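Long-range contacts in amidohydrolase 3 domain-containing protein (Pyrococcus horikoshii, PDB 3IGH), which is of unknown biological role but probably acts as a metal-dependent amidohydrolase on carbon-nitrogen bonds other than peptide bonds: residues 59-64 and 457-462; 63-68 and 441-446; 201-206 and 464-469; 358-363 and 395-400. All coordinates share one frame; numbering follows the deposited sequence.

Contact 1: residues 59-64 and 457-462; sequences VMPAFF and GKLEPG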
# COMPACT_ATOMS: atom_id res chain seq x y z
N VAL A 59 -10.41 0.96 30.64
CA VAL A 59 -9.90 0.91 29.26
C VAL A 59 -10.81 0.00 28.44
O VAL A 59 -11.17 -1.09 28.88
CB VAL A 59 -8.41 0.42 29.22
CG1 VAL A 59 -7.91 0.26 27.77
CG2 VAL A 59 -7.50 1.37 29.96
N MET A 60 -11.21 0.47 27.25
CA MET A 60 -12.00 -0.36 26.33
C MET A 60 -11.40 -0.25 24.92
O MET A 60 -10.68 0.71 24.64
CB MET A 60 -13.50 0.04 26.36
CG MET A 60 -13.85 1.43 25.84
SD MET A 60 -15.63 1.80 25.69
CE MET A 60 -15.98 1.15 24.05
N PRO A 61 -11.69 -1.24 24.04
CA PRO A 61 -11.30 -1.04 22.64
C PRO A 61 -11.93 0.24 22.09
O PRO A 61 -13.05 0.60 22.46
CB PRO A 61 -11.88 -2.26 21.93
CG PRO A 61 -11.96 -3.30 22.99
CD PRO A 61 -12.31 -2.56 24.24
N ALA A 62 -11.19 0.94 21.24
CA ALA A 62 -11.70 2.19 20.69
C ALA A 62 -12.88 1.93 19.75
O ALA A 62 -13.07 0.81 19.27
CB ALA A 62 -10.57 2.95 19.99
N PHE A 63 -13.70 2.95 19.52
CA PHE A 63 -14.81 2.82 18.60
C PHE A 63 -14.29 2.67 17.16
O PHE A 63 -13.22 3.20 16.80
CB PHE A 63 -15.78 4.00 18.71
CG PHE A 63 -16.58 4.00 20.00
CD1 PHE A 63 -17.70 3.19 20.14
CD2 PHE A 63 -16.19 4.80 21.07
CE1 PHE A 63 -18.45 3.19 21.33
CE2 PHE A 63 -16.93 4.81 22.26
CZ PHE A 63 -18.05 4.00 22.39
N PHE A 64 -15.04 1.93 16.36
CA PHE A 64 -14.74 1.72 14.95
C PHE A 64 -16.03 2.07 14.21
O PHE A 64 -17.02 1.35 14.30
CB PHE A 64 -14.34 0.25 14.74
CG PHE A 64 -13.73 -0.06 13.38
CD1 PHE A 64 -12.63 -0.91 13.31
CD2 PHE A 64 -14.25 0.46 12.19
CE1 PHE A 64 -12.03 -1.23 12.08
CE2 PHE A 64 -13.67 0.14 10.96
CZ PHE A 64 -12.55 -0.71 10.91
N GLY A 457 -10.40 -4.39 17.16
CA GLY A 457 -11.72 -4.53 17.77
C GLY A 457 -11.71 -5.17 19.15
O GLY A 457 -12.69 -5.04 19.90
N LYS A 458 -10.63 -5.87 19.47
CA LYS A 458 -10.43 -6.46 20.80
C LYS A 458 -9.08 -6.01 21.36
O LYS A 458 -8.23 -5.51 20.62
CB LYS A 458 -10.49 -7.99 20.73
CG LYS A 458 -11.87 -8.57 20.47
CD LYS A 458 -11.85 -10.09 20.57
CE LYS A 458 -13.13 -10.71 20.04
NZ LYS A 458 -14.32 -10.46 20.90
N LEU A 459 -8.87 -6.17 22.66
CA LEU A 459 -7.55 -5.83 23.23
C LEU A 459 -6.87 -7.10 23.74
O LEU A 459 -6.23 -7.11 24.79
CB LEU A 459 -7.64 -4.71 24.28
CG LEU A 459 -8.06 -3.31 23.80
CD1 LEU A 459 -8.41 -2.41 24.98
CD2 LEU A 459 -7.00 -2.64 22.90
N GLU A 460 -7.03 -8.17 22.97
CA GLU A 460 -6.37 -9.44 23.22
C GLU A 460 -5.06 -9.46 22.42
O GLU A 460 -4.92 -8.65 21.50
CB GLU A 460 -7.29 -10.59 22.80
CG GLU A 460 -8.48 -10.77 23.75
CD GLU A 460 -9.60 -11.62 23.17
OE1 GLU A 460 -10.70 -11.63 23.78
OE2 GLU A 460 -9.40 -12.27 22.12
N PRO A 461 -4.10 -10.34 22.79
CA PRO A 461 -2.85 -10.49 22.02
C PRO A 461 -3.05 -10.68 20.51
O PRO A 461 -3.91 -11.45 20.09
CB PRO A 461 -2.20 -11.73 22.65
CG PRO A 461 -2.67 -11.69 24.07
CD PRO A 461 -4.10 -11.20 23.99
N GLY A 462 -2.26 -9.96 19.71
CA GLY A 462 -2.38 -10.01 18.25
C GLY A 462 -3.14 -8.83 17.67
O GLY A 462 -2.94 -8.46 16.52

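Contact 2: residues 63-68 and 441-446; sequences FFDSHL and HSYTYG. With SO4 (sulfate ion), chain B.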
# COMPACT_ATOMS: atom_id res chain seq x y z
N PHE A 63 -13.70 2.95 19.52
CA PHE A 63 -14.81 2.82 18.60
C PHE A 63 -14.29 2.67 17.16
O PHE A 63 -13.22 3.20 16.80
CB PHE A 63 -15.78 4.00 18.71
CG PHE A 63 -16.58 4.00 20.00
CD1 PHE A 63 -17.70 3.19 20.14
CD2 PHE A 63 -16.19 4.80 21.07
CE1 PHE A 63 -18.45 3.19 21.33
CE2 PHE A 63 -16.93 4.81 22.26
CZ PHE A 63 -18.05 4.00 22.39
N PHE A 64 -15.04 1.93 16.36
CA PHE A 64 -14.74 1.72 14.95
C PHE A 64 -16.03 2.07 14.21
O PHE A 64 -17.02 1.35 14.30
CB PHE A 64 -14.34 0.25 14.74
CG PHE A 64 -13.73 -0.06 13.38
CD1 PHE A 64 -12.63 -0.91 13.31
CD2 PHE A 64 -14.25 0.46 12.19
CE1 PHE A 64 -12.03 -1.23 12.08
CE2 PHE A 64 -13.67 0.14 10.96
CZ PHE A 64 -12.55 -0.71 10.91
N ASP A 65 -16.04 3.20 13.50
CA ASP A 65 -17.23 3.58 12.75
C ASP A 65 -17.14 2.92 11.38
O ASP A 65 -16.33 3.30 10.56
CB ASP A 65 -17.30 5.11 12.59
CG ASP A 65 -18.65 5.59 12.04
OD1 ASP A 65 -19.16 5.03 11.05
OD2 ASP A 65 -19.18 6.58 12.57
N SER A 66 -18.01 1.94 11.14
CA SER A 66 -17.86 1.11 9.93
C SER A 66 -18.42 1.73 8.64
O SER A 66 -18.41 1.07 7.59
CB SER A 66 -18.46 -0.28 10.17
OG SER A 66 -19.84 -0.21 10.42
N HIS A 67 -18.87 2.98 8.69
CA HIS A 67 -19.43 3.64 7.49
C HIS A 67 -19.58 5.13 7.71
O HIS A 67 -20.54 5.58 8.33
CB HIS A 67 -20.80 3.01 7.13
CG HIS A 67 -21.43 3.55 5.88
ND1 HIS A 67 -21.83 2.72 4.85
CD2 HIS A 67 -21.76 4.80 5.50
CE1 HIS A 67 -22.38 3.45 3.90
NE2 HIS A 67 -22.35 4.72 4.26
N LEU A 68 -18.64 5.91 7.18
CA LEU A 68 -18.79 7.36 7.16
C LEU A 68 -18.08 7.99 5.97
O LEU A 68 -17.39 7.30 5.20
CB LEU A 68 -18.33 7.99 8.50
CG LEU A 68 -16.98 7.63 9.14
CD1 LEU A 68 -15.78 8.03 8.25
CD2 LEU A 68 -16.89 8.33 10.47
N HIS A 441 -19.98 -4.04 21.69
CA HIS A 441 -19.41 -5.09 20.84
C HIS A 441 -19.58 -4.76 19.35
O HIS A 441 -18.63 -4.91 18.58
CB HIS A 441 -20.04 -6.45 21.16
CG HIS A 441 -19.64 -7.54 20.22
ND1 HIS A 441 -18.46 -8.24 20.35
CD2 HIS A 441 -20.26 -8.05 19.13
CE1 HIS A 441 -18.37 -9.14 19.38
NE2 HIS A 441 -19.46 -9.04 18.63
N SER A 442 -20.78 -4.32 18.97
CA SER A 442 -21.08 -4.00 17.57
C SER A 442 -20.28 -2.80 17.07
O SER A 442 -19.88 -2.76 15.91
CB SER A 442 -22.58 -3.75 17.38
OG SER A 442 -23.33 -4.92 17.65
N TYR A 443 -20.02 -1.86 17.98
CA TYR A 443 -19.30 -0.64 17.67
C TYR A 443 -17.77 -0.78 17.77
O TYR A 443 -17.02 0.19 17.58
CB TYR A 443 -19.77 0.46 18.61
CG TYR A 443 -20.01 1.81 17.97
CD1 TYR A 443 -20.98 2.66 18.49
CD2 TYR A 443 -19.28 2.24 16.87
CE1 TYR A 443 -21.22 3.91 17.94
CE2 TYR A 443 -19.51 3.50 16.29
CZ TYR A 443 -20.49 4.33 16.84
OH TYR A 443 -20.74 5.58 16.30
N THR A 444 -17.29 -1.97 18.11
CA THR A 444 -15.85 -2.20 18.19
C THR A 444 -15.47 -3.39 17.31
O THR A 444 -15.12 -3.22 16.13
CB THR A 444 -15.37 -2.37 19.67
OG1 THR A 444 -16.10 -3.42 20.30
CG2 THR A 444 -15.56 -1.07 20.47
N TYR A 445 -15.58 -4.60 17.86
CA TYR A 445 -15.24 -5.82 17.11
C TYR A 445 -16.20 -6.07 15.95
O TYR A 445 -15.77 -6.52 14.89
CB TYR A 445 -15.18 -7.03 18.05
CG TYR A 445 -14.70 -8.32 17.42
CD1 TYR A 445 -13.37 -8.50 17.04
CD2 TYR A 445 -15.59 -9.38 17.23
CE1 TYR A 445 -12.94 -9.70 16.48
CE2 TYR A 445 -15.17 -10.59 16.67
CZ TYR A 445 -13.84 -10.74 16.31
OH TYR A 445 -13.43 -11.93 15.75
N GLY A 446 -17.48 -5.75 16.14
CA GLY A 446 -18.50 -5.94 15.10
C GLY A 446 -18.15 -5.13 13.86
O GLY A 446 -18.06 -5.68 12.76
S SO4 B . -24.69 6.06 1.79
O1 SO4 B . -23.31 6.45 2.00
O2 SO4 B . -25.47 6.47 2.95
O3 SO4 B . -25.22 6.76 0.63
O4 SO4 B . -24.77 4.60 1.64
O HOH W 1 -18.87 7.07 15.22

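Contact 3: residues 201-206 and 464-469; sequences GVKSVS and KAEYII. With SO4 (sulfate ion), chain O.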
# COMPACT_ATOMS: atom_id res chain seq x y z
N GLY A 201 -13.05 9.44 20.43
CA GLY A 201 -12.70 8.05 20.73
C GLY A 201 -12.91 7.08 19.56
O GLY A 201 -12.86 5.86 19.74
N VAL A 202 -13.13 7.61 18.36
CA VAL A 202 -13.28 6.78 17.15
C VAL A 202 -11.91 6.71 16.48
O VAL A 202 -11.43 7.70 15.92
CB VAL A 202 -14.32 7.38 16.17
CG1 VAL A 202 -14.48 6.49 14.91
CG2 VAL A 202 -15.66 7.54 16.85
N LYS A 203 -11.26 5.54 16.55
CA LYS A 203 -9.88 5.43 16.09
C LYS A 203 -9.70 4.66 14.79
O LYS A 203 -8.60 4.56 14.28
CB LYS A 203 -8.97 4.88 17.19
CG LYS A 203 -8.85 5.83 18.39
CD LYS A 203 -7.76 5.39 19.35
CE LYS A 203 -7.61 6.42 20.46
NZ LYS A 203 -6.46 6.11 21.33
N SER A 204 -10.80 4.10 14.28
CA SER A 204 -10.80 3.38 13.00
C SER A 204 -12.11 3.66 12.28
O SER A 204 -13.15 3.80 12.92
CB SER A 204 -10.66 1.87 13.20
OG SER A 204 -9.51 1.51 13.93
N VAL A 205 -12.06 3.75 10.95
CA VAL A 205 -13.26 3.99 10.15
C VAL A 205 -13.22 3.20 8.84
O VAL A 205 -12.13 2.87 8.37
CB VAL A 205 -13.47 5.53 9.80
CG1 VAL A 205 -13.59 6.41 11.07
CG2 VAL A 205 -12.37 6.08 8.88
N SER A 206 -14.39 2.89 8.29
CA SER A 206 -14.50 2.63 6.86
C SER A 206 -15.01 3.90 6.19
O SER A 206 -16.11 4.39 6.49
CB SER A 206 -15.44 1.48 6.52
OG SER A 206 -15.03 0.28 7.13
N LYS A 464 -4.35 -4.82 17.29
CA LYS A 464 -3.83 -3.46 17.41
C LYS A 464 -4.30 -2.84 18.73
O LYS A 464 -5.45 -3.03 19.13
CB LYS A 464 -4.27 -2.58 16.24
CG LYS A 464 -3.64 -2.92 14.90
CD LYS A 464 -3.86 -1.81 13.87
CE LYS A 464 -3.13 -2.12 12.58
NZ LYS A 464 -3.03 -0.94 11.67
N ALA A 465 -3.41 -2.10 19.38
CA ALA A 465 -3.73 -1.45 20.66
C ALA A 465 -4.43 -0.12 20.43
O ALA A 465 -3.87 0.96 20.69
CB ALA A 465 -2.46 -1.26 21.49
N GLU A 466 -5.66 -0.19 19.92
CA GLU A 466 -6.50 0.98 19.76
C GLU A 466 -7.48 0.96 20.91
O GLU A 466 -8.39 0.14 20.95
CB GLU A 466 -7.27 0.96 18.43
CG GLU A 466 -6.42 0.72 17.19
CD GLU A 466 -5.52 1.90 16.84
OE1 GLU A 466 -5.53 2.92 17.55
OE2 GLU A 466 -4.81 1.80 15.82
N TYR A 467 -7.26 1.86 21.85
CA TYR A 467 -8.04 1.85 23.07
C TYR A 467 -8.37 3.27 23.49
O TYR A 467 -7.74 4.23 23.03
CB TYR A 467 -7.29 1.10 24.19
CG TYR A 467 -5.95 1.72 24.55
CD1 TYR A 467 -5.87 2.77 25.48
CD2 TYR A 467 -4.77 1.27 23.97
CE1 TYR A 467 -4.66 3.36 25.81
CE2 TYR A 467 -3.54 1.85 24.30
CZ TYR A 467 -3.50 2.89 25.22
OH TYR A 467 -2.29 3.47 25.55
N ILE A 468 -9.37 3.39 24.35
CA ILE A 468 -9.69 4.67 24.96
C ILE A 468 -9.70 4.51 26.47
O ILE A 468 -10.01 3.43 26.99
CB ILE A 468 -11.03 5.29 24.42
CG1 ILE A 468 -12.20 4.32 24.56
CG2 ILE A 468 -10.87 5.69 22.96
CD1 ILE A 468 -13.51 4.84 23.93
N ILE A 469 -9.30 5.56 27.17
CA ILE A 469 -9.22 5.53 28.63
C ILE A 469 -10.40 6.31 29.20
O ILE A 469 -10.65 7.46 28.82
CB ILE A 469 -7.85 6.10 29.14
CG1 ILE A 469 -6.69 5.26 28.57
CG2 ILE A 469 -7.79 6.10 30.68
CD1 ILE A 469 -5.30 5.68 29.03
S SO4 O . -2.94 5.81 18.78
O1 SO4 O . -1.84 5.35 19.62
O2 SO4 O . -2.49 6.94 17.99
O3 SO4 O . -3.35 4.73 17.88
O4 SO4 O . -4.08 6.22 19.61
O HOH W 2 -4.88 3.57 21.22

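Contact 4: residues 358-363 and 395-400; sequences LSVQPH and LGFSTD. With SO4 (sulfate ion), chain E.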
# COMPACT_ATOMS: atom_id res chain seq x y z
N LEU A 358 -23.14 -6.84 7.83
CA LEU A 358 -24.07 -5.71 7.84
C LEU A 358 -23.50 -4.52 8.61
O LEU A 358 -23.07 -4.66 9.75
CB LEU A 358 -25.43 -6.10 8.43
CG LEU A 358 -26.20 -7.31 7.89
CD1 LEU A 358 -27.43 -7.60 8.75
CD2 LEU A 358 -26.63 -7.11 6.44
N SER A 359 -23.53 -3.34 7.99
CA SER A 359 -23.19 -2.10 8.67
C SER A 359 -24.46 -1.27 8.82
O SER A 359 -25.06 -0.86 7.83
CB SER A 359 -22.12 -1.34 7.90
OG SER A 359 -21.85 -0.09 8.48
N VAL A 360 -24.87 -1.02 10.06
CA VAL A 360 -26.12 -0.32 10.32
C VAL A 360 -25.86 0.99 11.07
O VAL A 360 -24.80 1.17 11.66
CB VAL A 360 -27.13 -1.19 11.13
CG1 VAL A 360 -27.56 -2.41 10.31
CG2 VAL A 360 -26.57 -1.59 12.49
N GLN A 361 -26.84 1.89 11.03
CA GLN A 361 -26.67 3.22 11.61
C GLN A 361 -27.80 3.53 12.60
O GLN A 361 -28.80 4.14 12.22
CB GLN A 361 -26.63 4.28 10.50
CG GLN A 361 -25.46 4.19 9.51
CD GLN A 361 -25.65 3.11 8.46
OE1 GLN A 361 -26.77 2.89 7.99
NE2 GLN A 361 -24.58 2.41 8.12
N PRO A 362 -27.67 3.08 13.85
CA PRO A 362 -28.74 3.23 14.86
C PRO A 362 -29.29 4.65 15.09
O PRO A 362 -30.47 4.78 15.38
CB PRO A 362 -28.12 2.65 16.13
CG PRO A 362 -27.14 1.62 15.60
CD PRO A 362 -26.54 2.29 14.40
N HIS A 363 -28.47 5.68 14.92
CA HIS A 363 -28.96 7.05 15.11
C HIS A 363 -30.01 7.50 14.08
O HIS A 363 -30.72 8.48 14.32
CB HIS A 363 -27.82 8.06 15.25
CG HIS A 363 -28.22 9.31 15.97
ND1 HIS A 363 -28.66 10.44 15.31
CD2 HIS A 363 -28.29 9.60 17.29
CE1 HIS A 363 -28.96 11.37 16.19
NE2 HIS A 363 -28.75 10.89 17.40
N LEU A 395 -22.57 -7.78 12.69
CA LEU A 395 -23.21 -6.48 12.62
C LEU A 395 -22.24 -5.42 13.13
O LEU A 395 -21.67 -5.57 14.21
CB LEU A 395 -24.47 -6.50 13.49
CG LEU A 395 -25.50 -5.37 13.43
CD1 LEU A 395 -26.29 -5.44 12.14
CD2 LEU A 395 -26.45 -5.51 14.61
N GLY A 396 -22.05 -4.37 12.35
CA GLY A 396 -21.20 -3.25 12.76
C GLY A 396 -22.03 -1.99 12.90
O GLY A 396 -23.03 -1.84 12.21
N PHE A 397 -21.61 -1.10 13.79
CA PHE A 397 -22.31 0.17 13.97
C PHE A 397 -21.56 1.28 13.27
O PHE A 397 -20.32 1.27 13.17
CB PHE A 397 -22.46 0.53 15.46
CG PHE A 397 -23.59 -0.20 16.17
CD1 PHE A 397 -24.38 -1.14 15.52
CD2 PHE A 397 -23.83 0.06 17.52
CE1 PHE A 397 -25.40 -1.81 16.19
CE2 PHE A 397 -24.84 -0.60 18.20
CZ PHE A 397 -25.63 -1.54 17.53
N SER A 398 -22.31 2.27 12.81
CA SER A 398 -21.75 3.40 12.11
C SER A 398 -22.70 4.59 12.22
O SER A 398 -23.82 4.45 12.69
CB SER A 398 -21.54 3.04 10.64
OG SER A 398 -22.70 2.50 10.05
N THR A 399 -22.24 5.75 11.77
CA THR A 399 -23.01 6.97 11.86
C THR A 399 -23.41 7.51 10.50
O THR A 399 -24.32 8.34 10.42
CB THR A 399 -22.24 8.08 12.60
OG1 THR A 399 -20.96 8.28 11.98
CG2 THR A 399 -22.04 7.73 14.07
N ASP A 400 -22.72 7.07 9.44
CA ASP A 400 -22.83 7.69 8.11
C ASP A 400 -22.54 9.18 8.21
O ASP A 400 -23.10 9.99 7.47
CB ASP A 400 -24.21 7.41 7.47
CG ASP A 400 -24.23 7.68 5.97
OD1 ASP A 400 -23.15 7.64 5.33
OD2 ASP A 400 -25.32 7.96 5.44
S SO4 E . -29.72 12.91 20.27
O1 SO4 E . -29.05 13.84 21.17
O2 SO4 E . -31.02 12.54 20.81
O3 SO4 E . -29.86 13.52 18.95
O4 SO4 E . -28.91 11.70 20.14
O HOH W 3 -25.79 5.95 13.90

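Contact 1: residues 59-64 and 457-462
The carbonyl oxygen of Gly457 rests against the ring of Pro61. It lies 3.5 Å from Pro61 CB, and Pro61 CG is almost as near. These are carbon-oxygen packing contacts, and no hydrogen bond joins the two segments. Pro61 has no N-H to offer. Gly457 turns through a positive phi of 120°, where a CB would press on the carbonyl oxygen of the residue before.

The apolar side of the contact belongs to Leu459. Its CG is held beside the backbone N, anti to the carbonyl carbon (chi1 -66°), and lies 4.0 Å from Pro61 CG. Beyond it, CD1 of Leu459 comes down on the strand backbone, 3.6 Å from Pro61 N. The same methyl reaches Val59 CG1 at 3.9 Å, and the two side chains cross at about a right angle. An alanine in place of Leu459 would probably leave a gap between Val59 and Pro61 and let the loop shift against the strand.

The CB of Lys458 points away from residues 59-64. In the conformer given here, one of two, its NZ bonds Ser14 OG and makes a cation-pi contact with Tyr445. The backbone bonds of the strand go to other neighbours, Val59 to Thr10 and Tyr12, and Met60 to Ile468. Loop 457-462 is therefore held to this strand by shape and apolar contact, with polar bonds going to other neighbours.

Contact 2: residues 63-68 and 441-446
Tyr443 O belongs to a helix, yet it takes its hydrogen bond from a strand. Phe64 N donates to it at 2.9 Å, with an N-H...O angle of 162°. The helix is kinked here and widens into a pi-type turn, closed by Gly446 N on His441 O.

Phe63 turns its edge to one face of the Tyr443 ring, a T-shaped pair with planes at 72°. Phe63 CD1 comes in near the rim, 3.5 Å from Tyr443 CG. Phe64 O sits in the plane of the tyrosine ring, at its edge, 3.5 Å from CD2.

At the far end of the ring, one water joins Tyr443 OH (2.6 Å) to Asp65 OD2 (2.7 Å). Asp65 OD2 also bonds Thr399 OG1. The other oxygen, OD1, accepts His67 N through its anti lone pair, an Asx turn. His67 NE2 bonds O1 of a sulfate at 3.0 Å, probably from the crystallisation liquor, which Lys262, His314 and His339 also hold. This is consistent with the site where relatives bind metal.

Helix 408-417 packs on the aromatic pair: Pro408, Thr411 and Val412 touch Tyr443, and Pro408 also touches Phe63. Strand 58-68 lies between strand 202-210 and helix 436-450.

Contact 3: residues 201-206 and 464-469
Lys203 reaches across from strand 202-210 to the chain at 464-469. Its CB lies 4.0 Å from Glu466 OE1. Beyond CG the chain is extended. CD passes the same carboxylate oxygen, OE1 of Glu466, at 3.8 Å, and the two side chains cross obliquely. CE comes to 3.4 Å from Tyr467 O and also approaches Ile468 CG2. Both CD and CE run past O4 of a bound sulfate.

NZ is gripped by three oxygens. It donates to Tyr467 O at 2.8 Å, and meets that carbonyl almost head-on, with a C=O...N angle of 165°. Lys203 NZ donates to sulfate O4 at 2.9 Å. A water accepts from Lys203 NZ at 3.0 Å. That water also accepts Tyr467 N and lies over one face of the Tyr467 ring, toward its rim. The ammonium is thus satisfied by one backbone carbonyl, one anion and one water.

Glu466 is not a direct salt-bridge partner of Lys203. Its OE2 pairs with Arg255 and Asn230. Arg255 also bonds the sulfate, which probably came from the crystallisation liquor.

At the other end of the contact, Ile468 CG2 touches Gly201 CA at 3.7 Å. Gly201 ends a helix in a Schellman motif with positive phi. A CB here would also crowd Ile468 CD1.

Strand 58-68 pairs antiparallel with 467-470 and, further on, parallel with 202-210. The contact marks the junction of a small beta domain, built from both ends of the chain, with the beta/alpha barrel, as in amidohydrolases of this family.

Contact 4: residues 358-363 and 395-400
Leu395 CD1 fits the hollow between two side chains of the neighbouring strand. It lies 3.9 Å from Leu358 CB and 3.8 Å from Val360 CG1. On the same face, Val360 CG2 is the next bump and presses on Phe397 CD1 at 3.8 Å. Pro362 covers the Phe397 ring. Its CG stands over the ring centre, 3.8 Å from the centroid, a CH-pi contact.

The face of Ser359 is polar. Gly396 has no side chain there, and Ser359 OG bonds Ser66 OG of strand 58-68. Gln361 NE2 donates to Ser398 OG at 2.7 Å. Ser398 OG in turn donates to Val360 O at 3.0 Å, from above the carbonyl plane. A bend at chi2 (78°) carries CD of Gln361 round toward Ser398. Gln361 CG packs on Asp400 CB at 4.0 Å. An alanine in place of Gln361 would probably leave Ser398 OG without its amide donor and open a gap beside Asp400.

The backbones pair in parallel, with Gly396 N on Leu358 O and Val360 N on Gly396 O. These are the last two strands of the eight-stranded beta/alpha barrel. Asp400 follows the C-terminal end of strand 395-397, close to His67, consistent with the active-site end of amidohydrolases.

Overall arrangement
From the N terminus, strand 58-68 supplies the first halves of contacts 1 and 2. Contact 2 closes the long loop onto helix 436-450. Contact 1 closes a slightly longer one onto the loop that follows that helix. Contact 3 starts at the next barrel strand, 202-210, and ends at strand 467-470, so it crosses both of them. Contact 4 spans a much shorter loop and is nested inside the other three. Contacts 2 and 4 meet where Thr399 and Ser359 bond residues of strand 58-68, which joins the first barrel strand to the last two. Contacts 1 and 3 tie the barrel to the beta domain.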